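Local atomic coordinates of CrtC domain-containing protein (Fusarium vanettenii 77-13-4, PDB entry 7A0Q), a protein that probably acts as a kievitone hydratase, adding water to the prenyl side chain of the plant phytoalexin kievitone and so lowering its toxicity to the fungus. Residues S63-T68 with L194-A199; N70-V75 with L93-N98; F147-D152 with A181-S186; L299-E304 with T316-F321. All coordinates share one frame; numbering follows the deposited sequence.

Contact 1 of 4, residues S63-T68 with L194-A199; sequences SYITTT and LAIDPA
The carbonyl oxygen of A195 takes one hydrogen bond, from T68 N over 2.8 Å, and a weaker CA-H...O contact from T67, whose CA lies 3.2 Å from A195 O. One step on, the donor changes sides: D197 N gives a bond to T66 O, 2.8 Å long with an N-H...O angle of 160°. The two bonds make T67 and I196 a single isolated bridge, with 65-68 and 194-197 running 99° apart. The contact thus ties segment 63-68 to segment 194-199 within the N-terminal lipocalin-like (calycin) domain. Next to the bridge I65 and I196 cross at about a right angle, CD1 of I65 lying 3.7 Å from CD1 of I196, and I149 touches both. T67 sets its CG2 3.8 Å from CB of L194; its chi1 of 62° puts OG1 between the backbone N and the carbonyl carbon, where it bonds to N69 and E71. The carboxylate of D197 has two tasks. OD1 accepts from A199 N, which comes from above the carboxylate plane and closes an Asx turn, while OD2 takes a hydrogen from a water that also donates to T67 O. A second water joins T68 OG1 to A195 N, 2.9 Å from the latter.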
loop_
_atom_site.group_PDB
_atom_site.type_symbol
_atom_site.label_atom_id
_atom_site.label_comp_id
_atom_site.label_asym_id
_atom_site.label_seq_id
_atom_site.Cartn_x
_atom_site.Cartn_y
_atom_site.Cartn_z
ATOM N N SER A 63 -1.628 2.585 7.363
ATOM C CA SER A 63 -1.176 3.425 8.463
ATOM C C SER A 63 -0.466 2.573 9.498
ATOM O O SER A 63 -1.020 1.576 9.971
ATOM C CB SER A 63 -2.348 4.164 9.112
ATOM O OG SER A 63 -2.975 5.037 8.189
ATOM N N TYR A 64 0.767 2.958 9.814
ATOM C CA TYR A 64 1.574 2.331 10.850
ATOM C C TYR A 64 1.444 3.204 12.091
ATOM O O TYR A 64 1.992 4.308 12.130
ATOM C CB TYR A 64 3.025 2.221 10.389
ATOM C CG TYR A 64 3.210 1.492 9.069
ATOM C CD1 TYR A 64 3.097 2.162 7.852
ATOM C CD2 TYR A 64 3.498 0.130 9.050
ATOM C CE1 TYR A 64 3.273 1.484 6.645
ATOM C CE2 TYR A 64 3.677 -0.552 7.868
ATOM C CZ TYR A 64 3.563 0.124 6.670
ATOM O OH TYR A 64 3.749 -0.590 5.516
ATOM N N ILE A 65 0.710 2.718 13.094
ATOM C CA ILE A 65 0.164 3.560 14.154
ATOM C C ILE A 65 0.779 3.174 15.496
ATOM O O ILE A 65 0.880 1.988 15.816
ATOM C CB ILE A 65 -1.371 3.436 14.218
ATOM C CG1 ILE A 65 -2.028 4.187 13.049
ATOM C CG2 ILE A 65 -1.898 3.930 15.566
ATOM C CD1 ILE A 65 -3.475 3.824 12.838
ATOM N N THR A 66 1.203 4.177 16.263
ATOM C CA THR A 66 1.333 4.059 17.713
ATOM C C THR A 66 0.262 4.947 18.331
ATOM O O THR A 66 0.139 6.115 17.952
ATOM C CB THR A 66 2.716 4.488 18.212
ATOM O OG1 THR A 66 3.742 3.798 17.488
ATOM C CG2 THR A 66 2.860 4.176 19.706
ATOM N N THR A 67 -0.530 4.389 19.254
ATOM C CA THR A 67 -1.549 5.180 19.921
ATOM C C THR A 67 -0.937 5.946 21.092
ATOM O O THR A 67 0.214 5.719 21.478
ATOM C CB THR A 67 -2.689 4.299 20.425
ATOM O OG1 THR A 67 -2.164 3.380 21.388
ATOM C CG2 THR A 67 -3.343 3.520 19.272
ATOM N N THR A 68 -1.725 6.868 21.659
ATOM C CA THR A 68 -1.226 7.645 22.787
ATOM C C THR A 68 -1.064 6.796 24.039
ATOM O O THR A 68 -0.358 7.219 24.963
ATOM C CB THR A 68 -2.132 8.846 23.075
ATOM O OG1 THR A 68 -3.473 8.412 23.335
ATOM C CG2 THR A 68 -2.130 9.803 21.895
ATOM N N LEU A 194 -9.152 4.812 20.550
ATOM C CA LEU A 194 -7.763 5.146 20.835
ATOM C C LEU A 194 -7.288 6.254 19.910
ATOM O O LEU A 194 -7.567 6.230 18.709
ATOM C CB LEU A 194 -6.856 3.930 20.661
ATOM C CG LEU A 194 -7.228 2.658 21.409
ATOM C CD1 LEU A 194 -6.159 1.616 21.177
ATOM C CD2 LEU A 194 -7.366 2.967 22.885
ATOM N N ALA A 195 -6.545 7.204 20.466
ATOM C CA ALA A 195 -6.016 8.333 19.708
ATOM C C ALA A 195 -4.652 8.001 19.116
ATOM O O ALA A 195 -3.788 7.422 19.782
ATOM C CB ALA A 195 -5.893 9.574 20.594
ATOM N N ILE A 196 -4.464 8.380 17.857
ATOM C CA ILE A 196 -3.197 8.163 17.169
ATOM C C ILE A 196 -2.176 9.183 17.655
ATOM O O ILE A 196 -2.479 10.377 17.768
ATOM C CB ILE A 196 -3.401 8.257 15.649
ATOM C CG1 ILE A 196 -4.282 7.094 15.179
ATOM C CG2 ILE A 196 -2.058 8.261 14.906
ATOM C CD1 ILE A 196 -4.716 7.203 13.701
ATOM N N ASP A 197 -0.955 8.720 17.940
ATOM C CA ASP A 197 0.135 9.617 18.304
ATOM C C ASP A 197 0.851 10.052 17.031
ATOM O O ASP A 197 1.593 9.246 16.445
ATOM C CB ASP A 197 1.105 8.932 19.260
ATOM C CG ASP A 197 2.239 9.842 19.714
ATOM O OD1 ASP A 197 2.402 10.948 19.162
ATOM O OD2 ASP A 197 2.971 9.442 20.642
ATOM N N PRO A 198 0.701 11.302 16.586
ATOM C CA PRO A 198 1.333 11.701 15.314
ATOM C C PRO A 198 2.856 11.696 15.353
ATOM O O PRO A 198 3.483 11.666 14.289
ATOM C CB PRO A 198 0.789 13.112 15.069
ATOM C CG PRO A 198 0.412 13.620 16.437
ATOM C CD PRO A 198 0.018 12.420 17.260
ATOM N N ALA A 199 3.484 11.716 16.530
ATOM C CA ALA A 199 4.938 11.667 16.559
ATOM C C ALA A 199 5.480 10.269 16.297
ATOM O O ALA A 199 6.665 10.125 15.976
ATOM C CB ALA A 199 5.457 12.179 17.909
HETATM O O HOH W 1 2.500 7.169 22.138
HETATM O O HOH W 2 -5.130 6.319 22.897
#

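Contact 2 of 4, residues N70-V75 with L93-N98; sequences NEQYVV and LNLETN
V74 and L93 face each other as an antiparallel hydrogen-bonded pair at the open end of the β-hairpin formed by strands 72-81 and 86-94. V74 N donates to L93 O over 3.0 Å, and L93 N returns a more bent bond to V74 O. Their side chains lie on one face of the sheet, where both touch F321 of the C-terminal barrel. L95 extends this face just past the end of its strand. Its backbone N makes a nearly straight bond to Q72 O, 3.0 Å long with an N-H...O angle of 170°, and its two methyl groups divide over the neighbouring strand: CD1 sits 3.9 Å from Q72 CB, while CD2 reaches CG2 of V74. The other face carries the non-hydrogen-bonded pair Y73 and N94. Here CB and ND2 of N94 approach the CE2 corner of the tyrosine, ND2 being 3.5 Å from Y73 CE2, with the amide and ring planes 63° apart. N94 OD1 meanwhile turns back on its own chain and accepts from E96 N at 2.7 Å and from T97 N, an Asx turn and Asx motif that lead the chain away from the sheet. Two waters bridge the segments. One accepts from Q72 N and donates to N94 OD1; the other donates to E71 OE1 and E96 OE2 and accepts from N94 ND2 at 3.1 Å.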
loop_
_atom_site.group_PDB
_atom_site.type_symbol
_atom_site.label_atom_id
_atom_site.label_comp_id
_atom_site.label_asym_id
_atom_site.label_seq_id
_atom_site.Cartn_x
_atom_site.Cartn_y
_atom_site.Cartn_z
ATOM N N ASN A 70 0.373 3.814 23.739
ATOM C CA ASN A 70 1.561 3.026 23.393
ATOM C C ASN A 70 1.246 1.671 22.764
ATOM O O ASN A 70 2.086 0.763 22.807
ATOM C CB ASN A 70 2.479 2.828 24.607
ATOM C CG ASN A 70 3.924 2.593 24.215
ATOM O OD1 ASN A 70 4.416 3.146 23.231
ATOM N ND2 ASN A 70 4.616 1.767 24.992
ATOM N N GLU A 71 0.072 1.504 22.161
ATOM C CA GLU A 71 -0.229 0.306 21.387
ATOM C C GLU A 71 0.074 0.557 19.913
ATOM O O GLU A 71 -0.068 1.678 19.423
ATOM C CB GLU A 71 -1.693 -0.105 21.528
ATOM C CG GLU A 71 -2.189 -0.281 22.955
ATOM C CD GLU A 71 -3.659 -0.644 22.980
ATOM O OE1 GLU A 71 -4.032 -1.658 22.358
ATOM O OE2 GLU A 71 -4.446 0.092 23.609
ATOM N N GLN A 72 0.467 -0.496 19.205
ATOM C CA GLN A 72 0.784 -0.363 17.789
ATOM C C GLN A 72 -0.154 -1.200 16.927
ATOM O O GLN A 72 -0.490 -2.343 17.262
ATOM C CB GLN A 72 2.238 -0.726 17.513
ATOM C CG GLN A 72 3.188 0.299 18.116
ATOM C CD GLN A 72 4.596 0.170 17.610
ATOM O OE1 GLN A 72 5.129 -0.933 17.493
ATOM N NE2 GLN A 72 5.217 1.301 17.312
ATOM N N TYR A 73 -0.560 -0.612 15.801
ATOM C CA TYR A 73 -1.488 -1.237 14.873
ATOM C C TYR A 73 -1.033 -0.926 13.460
ATOM O O TYR A 73 -0.344 0.065 13.217
ATOM C CB TYR A 73 -2.923 -0.727 15.056
ATOM C CG TYR A 73 -3.517 -1.047 16.409
ATOM C CD1 TYR A 73 -3.280 -0.222 17.498
ATOM C CD2 TYR A 73 -4.315 -2.175 16.593
ATOM C CE1 TYR A 73 -3.818 -0.514 18.742
ATOM C CE2 TYR A 73 -4.856 -2.475 17.840
ATOM C CZ TYR A 73 -4.601 -1.637 18.906
ATOM O OH TYR A 73 -5.133 -1.910 20.152
ATOM N N VAL A 74 -1.433 -1.780 12.524
ATOM C CA VAL A 74 -1.348 -1.472 11.098
ATOM C C VAL A 74 -2.775 -1.478 10.568
ATOM O O VAL A 74 -3.507 -2.460 10.749
ATOM C CB VAL A 74 -0.449 -2.463 10.342
ATOM C CG1 VAL A 74 -0.531 -2.213 8.842
ATOM C CG2 VAL A 74 0.996 -2.336 10.818
ATOM N N VAL A 75 -3.185 -0.377 9.948
ATOM C CA VAL A 75 -4.561 -0.200 9.496
ATOM C C VAL A 75 -4.555 0.037 7.993
ATOM O O VAL A 75 -3.855 0.932 7.504
ATOM C CB VAL A 75 -5.253 0.967 10.222
ATOM C CG1 VAL A 75 -6.660 1.148 9.678
ATOM C CG2 VAL A 75 -5.310 0.678 11.717
ATOM N N LEU A 93 -4.685 -4.625 12.352
ATOM C CA LEU A 93 -3.812 -5.640 12.928
ATOM C C LEU A 93 -3.218 -5.075 14.207
ATOM O O LEU A 93 -2.586 -4.015 14.180
ATOM C CB LEU A 93 -2.696 -6.042 11.954
ATOM C CG LEU A 93 -1.665 -7.052 12.479
ATOM C CD1 LEU A 93 -2.307 -8.419 12.708
ATOM C CD2 LEU A 93 -0.459 -7.154 11.547
ATOM N N ASN A 94 -3.440 -5.771 15.320
ATOM C CA ASN A 94 -2.816 -5.431 16.593
ATOM C C ASN A 94 -1.437 -6.082 16.648
ATOM O O ASN A 94 -1.327 -7.312 16.626
ATOM C CB ASN A 94 -3.698 -5.908 17.750
ATOM C CG ASN A 94 -3.138 -5.535 19.122
ATOM O OD1 ASN A 94 -1.941 -5.646 19.370
ATOM N ND2 ASN A 94 -4.016 -5.114 20.024
ATOM N N LEU A 95 -0.384 -5.266 16.733
ATOM C CA LEU A 95 0.965 -5.811 16.651
ATOM C C LEU A 95 1.398 -6.512 17.932
ATOM O O LEU A 95 2.368 -7.276 17.900
ATOM C CB LEU A 95 1.963 -4.709 16.298
ATOM C CG LEU A 95 1.762 -4.075 14.916
ATOM C CD1 LEU A 95 2.931 -3.151 14.578
ATOM C CD2 LEU A 95 1.596 -5.146 13.843
ATOM N N GLU A 96 0.699 -6.276 19.044
ATOM C CA GLU A 96 1.032 -6.980 20.279
ATOM C C GLU A 96 0.420 -8.375 20.312
ATOM O O GLU A 96 1.085 -9.341 20.703
ATOM C CB GLU A 96 0.556 -6.176 21.489
ATOM C CG GLU A 96 0.881 -6.839 22.828
ATOM C CD GLU A 96 -0.093 -6.448 23.931
ATOM O OE1 GLU A 96 -0.177 -7.188 24.936
ATOM O OE2 GLU A 96 -0.778 -5.409 23.793
ATOM N N THR A 97 -0.842 -8.503 19.911
ATOM C CA THR A 97 -1.600 -9.733 20.096
ATOM C C THR A 97 -1.849 -10.507 18.812
ATOM O O THR A 97 -2.327 -11.647 18.885
ATOM C CB THR A 97 -2.958 -9.418 20.733
ATOM O OG1 THR A 97 -3.758 -8.693 19.785
ATOM C CG2 THR A 97 -2.773 -8.577 21.981
ATOM N N ASN A 98 -1.555 -9.918 17.651
ATOM C CA ASN A 98 -1.867 -10.433 16.317
ATOM C C ASN A 98 -3.359 -10.426 16.004
ATOM O O ASN A 98 -3.761 -10.980 14.973
ATOM C CB ASN A 98 -1.322 -11.848 16.080
ATOM C CG ASN A 98 0.191 -11.896 16.059
ATOM O OD1 ASN A 98 0.858 -10.887 15.820
ATOM N ND2 ASN A 98 0.746 -13.074 16.318
HETATM O O HOH W 3 -3.184 -4.143 22.862
HETATM O O HOH W 4 -0.394 -3.299 20.122
#

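Contact 3 of 4, residues F147-D152 with A181-S186; sequences FDITYD and AKTEGS
Segments 147-152 and 181-186 run antiparallel at 153°, their axes 4.5 Å apart at the closest. D148, T150 and D152 form hydrogen-bonded pairs with S186, E184 and K182. D148 N to S186 O (2.9 Å) is close to straight; at the other end D152 N to K182 O is sound and the return bond weak. I149 stands opposite G185, whose phi and psi of 119° and -147° suit a residue without a side chain; a CB there would also run into D148 O. On the buried face CG2 of I149 presses on CG2 of T183 at 3.5 Å, tighter than usual for two carbons, as the side chains cross obliquely. Beside them Y151 CB meets the methyl of A181 at 4.0 Å. The Y151 ring leads off to S138, where its OH is bonded, and T183 OG1 has A181 O and T203 as partners. The other face is more polar: T150 OG1 lies 3.8 Å from CB of E184, and D148 forms a salt bridge with R137. The two strands are neighbours in space though strand 158-168 lies between them in sequence, and their ladder is part of the antiparallel β-architecture of the N-terminal lipocalin-like domain.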
loop_
_atom_site.group_PDB
_atom_site.type_symbol
_atom_site.label_atom_id
_atom_site.label_comp_id
_atom_site.label_asym_id
_atom_site.label_seq_id
_atom_site.Cartn_x
_atom_site.Cartn_y
_atom_site.Cartn_z
ATOM N N PHE A 147 -12.505 3.167 12.277
ATOM C CA PHE A 147 -11.383 4.079 12.457
ATOM C C PHE A 147 -11.671 5.343 11.665
ATOM O O PHE A 147 -12.573 5.387 10.827
ATOM C CB PHE A 147 -10.041 3.443 12.041
ATOM C CG PHE A 147 -10.011 2.915 10.621
ATOM C CD1 PHE A 147 -9.830 3.779 9.541
ATOM C CD2 PHE A 147 -10.133 1.552 10.375
ATOM C CE1 PHE A 147 -9.799 3.286 8.234
ATOM C CE2 PHE A 147 -10.080 1.045 9.061
ATOM C CZ PHE A 147 -9.909 1.922 8.003
ATOM N N ASP A 148 -10.898 6.382 11.954
ATOM C CA ASP A 148 -11.069 7.672 11.283
ATOM C C ASP A 148 -9.694 8.334 11.308
ATOM O O ASP A 148 -9.305 8.951 12.301
ATOM C CB ASP A 148 -12.137 8.511 11.975
ATOM C CG ASP A 148 -12.491 9.776 11.214
ATOM O OD1 ASP A 148 -11.834 10.090 10.203
ATOM O OD2 ASP A 148 -13.433 10.475 11.649
ATOM N N ILE A 149 -8.951 8.160 10.218
ATOM C CA ILE A 149 -7.531 8.477 10.158
ATOM C C ILE A 149 -7.328 9.583 9.136
ATOM O O ILE A 149 -7.764 9.453 7.987
ATOM C CB ILE A 149 -6.707 7.236 9.766
ATOM C CG1 ILE A 149 -6.964 6.100 10.758
ATOM C CG2 ILE A 149 -5.247 7.596 9.684
ATOM C CD1 ILE A 149 -6.314 4.765 10.371
ATOM N N THR A 150 -6.664 10.666 9.540
ATOM C CA THR A 150 -6.293 11.708 8.596
ATOM C C THR A 150 -4.783 11.740 8.423
ATOM O O THR A 150 -4.031 11.340 9.313
ATOM C CB THR A 150 -6.785 13.090 9.035
ATOM O OG1 THR A 150 -6.244 13.422 10.323
ATOM C CG2 THR A 150 -8.310 13.110 9.085
ATOM N N TYR A 151 -4.337 12.176 7.249
ATOM C CA TYR A 151 -2.899 12.225 7.028
ATOM C C TYR A 151 -2.562 13.360 6.073
ATOM O O TYR A 151 -3.389 13.815 5.278
ATOM C CB TYR A 151 -2.327 10.873 6.529
ATOM C CG TYR A 151 -3.232 10.114 5.585
ATOM C CD1 TYR A 151 -4.280 9.336 6.068
ATOM C CD2 TYR A 151 -3.043 10.185 4.208
ATOM C CE1 TYR A 151 -5.129 8.661 5.202
ATOM C CE2 TYR A 151 -3.885 9.514 3.341
ATOM C CZ TYR A 151 -4.916 8.751 3.843
ATOM O OH TYR A 151 -5.757 8.088 2.977
ATOM N N ASP A 152 -1.323 13.825 6.198
ATOM C CA ASP A 152 -0.812 15.021 5.537
ATOM C C ASP A 152 0.479 14.609 4.839
ATOM O O ASP A 152 1.389 14.076 5.486
ATOM C CB ASP A 152 -0.579 16.123 6.585
ATOM C CG ASP A 152 0.014 17.407 6.018
ATOM O OD1 ASP A 152 0.346 17.479 4.817
ATOM O OD2 ASP A 152 0.149 18.377 6.809
ATOM N N ALA A 181 3.540 9.863 5.568
ATOM C CA ALA A 181 2.693 11.018 5.835
ATOM C C ALA A 181 2.371 11.141 7.320
ATOM O O ALA A 181 2.086 10.148 7.994
ATOM C CB ALA A 181 1.382 10.903 5.045
ATOM N N LYS A 182 2.416 12.373 7.823
ATOM C CA LYS A 182 1.963 12.647 9.186
ATOM C C LYS A 182 0.515 12.206 9.355
ATOM O O LYS A 182 -0.339 12.511 8.522
ATOM C CB LYS A 182 2.114 14.140 9.491
ATOM C CG LYS A 182 1.746 14.527 10.916
ATOM C CD LYS A 182 1.947 16.022 11.141
ATOM C CE LYS A 182 1.421 16.416 12.524
ATOM N NZ LYS A 182 1.519 17.882 12.779
ATOM N N THR A 183 0.241 11.494 10.450
ATOM C CA THR A 183 -1.024 10.811 10.669
ATOM C C THR A 183 -1.629 11.204 12.010
ATOM O O THR A 183 -0.933 11.227 13.025
ATOM C CB THR A 183 -0.794 9.296 10.635
ATOM O OG1 THR A 183 -0.146 8.951 9.402
ATOM C CG2 THR A 183 -2.096 8.543 10.767
ATOM N N GLU A 184 -2.937 11.471 12.009
ATOM C CA GLU A 184 -3.706 11.783 13.213
ATOM C C GLU A 184 -5.037 11.043 13.149
ATOM O O GLU A 184 -5.391 10.442 12.133
ATOM C CB GLU A 184 -3.943 13.293 13.360
ATOM C CG GLU A 184 -2.672 14.106 13.524
ATOM C CD GLU A 184 -2.960 15.567 13.767
ATOM O OE1 GLU A 184 -2.783 16.371 12.827
ATOM O OE2 GLU A 184 -3.371 15.911 14.897
ATOM N N GLY A 185 -5.791 11.094 14.249
ATOM C CA GLY A 185 -7.128 10.540 14.277
ATOM C C GLY A 185 -7.257 9.436 15.312
ATOM O O GLY A 185 -6.600 9.454 16.357
ATOM N N SER A 186 -8.104 8.456 14.995
ATOM C CA SER A 186 -8.404 7.424 15.972
ATOM C C SER A 186 -8.720 6.099 15.295
ATOM O O SER A 186 -9.044 6.036 14.104
ATOM C CB SER A 186 -9.584 7.838 16.862
ATOM O OG SER A 186 -10.794 7.808 16.127
#

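Contact 4 of 4, residues L299-E304 with T316-F321; sequences LSSYTE and TAYEGF
Y302 and F321 lie side by side and point the same way, yet their rings are turned 60° against each other. The edge of F321 meets the face of Y302, an edge-to-face (T-shaped) pair with centroids 5.1 Å apart. CD2 of F321 comes over CG of Y302 at 3.5 Å, and CE2 of F321 lies above Y302 CD1. Both residues have CG anti to the backbone N (chi1 -166° for Y302), which starts both side chains in the same way from the backbone. Behind the rings the backbones are tied by Y302 N to F321 O, 2.9 Å. F26 packs edge-to-face with F321. The second tyrosine works differently: Y318 points its hydroxyl into the interruption of strand 295-308, so that its polar partners gather at the ring edge. Y318 OH donates to E304 O over 2.7 Å, approaching from above the carbonyl plane, and S301 OG stands 2.8 Å from Y318 OH. The ring lies close over G320, where a CB would clash with Y318 CE1. Strands 295-308 and 317-328 are successive strands of the eight-stranded lipocalin-like barrel, but here the axes of 299-301 and 317-321 diverge at 110°, and one backbone bond and side chains join them where a regular ladder is absent. The chemistry is that of neutral groups: the phenol proton of Y318 is committed to a backbone carbonyl, which together with the serine oxygen gives the hydroxyl of the buried Y318 polar company.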
loop_
_atom_site.group_PDB
_atom_site.type_symbol
_atom_site.label_atom_id
_atom_site.label_comp_id
_atom_site.label_asym_id
_atom_site.label_seq_id
_atom_site.Cartn_x
_atom_site.Cartn_y
_atom_site.Cartn_z
ATOM N N LEU A 299 12.426 -11.504 4.015
ATOM C CA LEU A 299 11.201 -10.878 4.496
ATOM C C LEU A 299 10.236 -11.930 5.032
ATOM O O LEU A 299 10.144 -13.037 4.493
ATOM C CB LEU A 299 10.537 -10.061 3.374
ATOM C CG LEU A 299 11.486 -9.191 2.536
ATOM C CD1 LEU A 299 11.915 -9.862 1.214
ATOM C CD2 LEU A 299 10.869 -7.803 2.282
ATOM N N SER A 300 9.506 -11.578 6.090
ATOM C CA SER A 300 8.627 -12.529 6.762
ATOM C C SER A 300 7.315 -11.865 7.134
ATOM O O SER A 300 7.310 -10.781 7.726
ATOM C CB SER A 300 9.291 -13.098 8.018
ATOM O OG SER A 300 10.524 -13.704 7.683
ATOM N N SER A 301 6.210 -12.523 6.807
ATOM C CA SER A 301 4.916 -12.017 7.233
ATOM C C SER A 301 4.814 -12.079 8.754
ATOM O O SER A 301 5.243 -13.052 9.384
ATOM C CB SER A 301 3.790 -12.810 6.578
ATOM O OG SER A 301 2.530 -12.240 6.895
ATOM N N TYR A 302 4.248 -11.023 9.341
ATOM C CA TYR A 302 4.219 -10.878 10.797
ATOM C C TYR A 302 3.334 -11.932 11.456
ATOM O O TYR A 302 3.647 -12.424 12.548
ATOM C CB TYR A 302 3.726 -9.477 11.145
ATOM C CG TYR A 302 3.940 -9.030 12.574
ATOM C CD1 TYR A 302 5.184 -8.576 13.004
ATOM C CD2 TYR A 302 2.889 -9.019 13.479
ATOM C CE1 TYR A 302 5.375 -8.144 14.307
ATOM C CE2 TYR A 302 3.069 -8.590 14.776
ATOM C CZ TYR A 302 4.316 -8.156 15.183
ATOM O OH TYR A 302 4.498 -7.719 16.475
ATOM N N THR A 303 2.213 -12.263 10.823
ATOM C CA THR A 303 1.304 -13.288 11.310
ATOM C C THR A 303 0.598 -13.898 10.106
ATOM O O THR A 303 0.550 -13.302 9.027
ATOM C CB THR A 303 0.305 -12.717 12.326
ATOM O OG1 THR A 303 -0.335 -13.794 13.018
ATOM C CG2 THR A 303 -0.757 -11.861 11.634
ATOM N N GLU A 304 0.063 -15.106 10.298
ATOM C CA GLU A 304 -0.383 -15.917 9.164
ATOM C C GLU A 304 -1.582 -15.294 8.455
ATOM O O GLU A 304 -1.550 -15.069 7.240
ATOM C CB GLU A 304 -0.723 -17.341 9.623
ATOM C CG GLU A 304 0.467 -18.182 10.059
ATOM C CD GLU A 304 0.957 -17.833 11.456
ATOM O OE1 GLU A 304 0.272 -17.057 12.156
ATOM O OE2 GLU A 304 2.026 -18.340 11.858
ATOM N N THR A 316 -10.232 -9.962 -3.385
ATOM C CA THR A 316 -9.490 -10.678 -2.355
ATOM C C THR A 316 -8.019 -10.293 -2.418
ATOM O O THR A 316 -7.469 -10.114 -3.506
ATOM C CB THR A 316 -9.650 -12.197 -2.551
ATOM O OG1 THR A 316 -11.033 -12.541 -2.429
ATOM C CG2 THR A 316 -8.854 -12.985 -1.531
ATOM N N ALA A 317 -7.375 -10.160 -1.256
ATOM C CA ALA A 317 -5.941 -9.899 -1.284
ATOM C C ALA A 317 -5.299 -10.312 0.029
ATOM O O ALA A 317 -5.894 -10.143 1.096
ATOM C CB ALA A 317 -5.644 -8.417 -1.549
ATOM N N TYR A 318 -4.075 -10.830 -0.055
ATOM C CA TYR A 318 -3.222 -10.875 1.121
ATOM C C TYR A 318 -2.583 -9.500 1.281
ATOM O O TYR A 318 -1.878 -9.029 0.382
ATOM C CB TYR A 318 -2.159 -11.969 1.007
ATOM C CG TYR A 318 -1.560 -12.295 2.355
ATOM C CD1 TYR A 318 -0.447 -11.611 2.833
ATOM C CD2 TYR A 318 -2.143 -13.263 3.176
ATOM C CE1 TYR A 318 0.086 -11.895 4.084
ATOM C CE2 TYR A 318 -1.613 -13.555 4.432
ATOM C CZ TYR A 318 -0.508 -12.865 4.884
ATOM O OH TYR A 318 0.012 -13.145 6.130
ATOM N N GLU A 319 -2.867 -8.831 2.394
ATOM C CA GLU A 319 -2.348 -7.485 2.635
ATOM C C GLU A 319 -1.719 -7.504 4.019
ATOM O O GLU A 319 -2.382 -7.220 5.016
ATOM C CB GLU A 319 -3.440 -6.446 2.522
ATOM C CG GLU A 319 -4.138 -6.426 1.204
ATOM C CD GLU A 319 -3.441 -5.543 0.201
ATOM O OE1 GLU A 319 -2.395 -4.942 0.538
ATOM O OE2 GLU A 319 -3.958 -5.450 -0.928
ATOM N N GLY A 320 -0.434 -7.834 4.069
ATOM C CA GLY A 320 0.182 -8.228 5.316
ATOM C C GLY A 320 1.337 -7.363 5.772
ATOM O O GLY A 320 2.234 -7.024 4.996
ATOM N N PHE A 321 1.310 -6.996 7.048
ATOM C CA PHE A 321 2.483 -6.414 7.685
ATOM C C PHE A 321 3.623 -7.425 7.663
ATOM O O PHE A 321 3.417 -8.612 7.926
ATOM C CB PHE A 321 2.140 -6.030 9.127
ATOM C CG PHE A 321 3.245 -5.342 9.863
ATOM C CD1 PHE A 321 3.783 -4.151 9.398
ATOM C CD2 PHE A 321 3.732 -5.874 11.053
ATOM C CE1 PHE A 321 4.795 -3.506 10.098
ATOM C CE2 PHE A 321 4.745 -5.240 11.761
ATOM C CZ PHE A 321 5.281 -4.053 11.291
#

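In the fold
Contacts 1, 2 and 3 lie together in the N-terminal lipocalin-like domain, and contact 4 belongs to the C-terminal barrel. Contacts 1 and 3 have centres about 8 Å apart and join through I196 N and G185 O (2.8 Å, a probable hydrogen bond). Contact 2 is centred about 10 Å from contact 1; strands 58-66 and 72-81 are antiparallel neighbours, with I65 N 2.9 Å from Y73 O, a probable hydrogen bond. It also reaches across the domain boundary to contact 4: L95 O lies 2.6 Å from Y302 OH, a probable hydrogen bond, and F321 packs against L95. Contacts 3 and 4 do not touch, their nearest atoms being about 12 Å apart. The magnesium site at T86, S109 and S119 includes no residue of the four contacts.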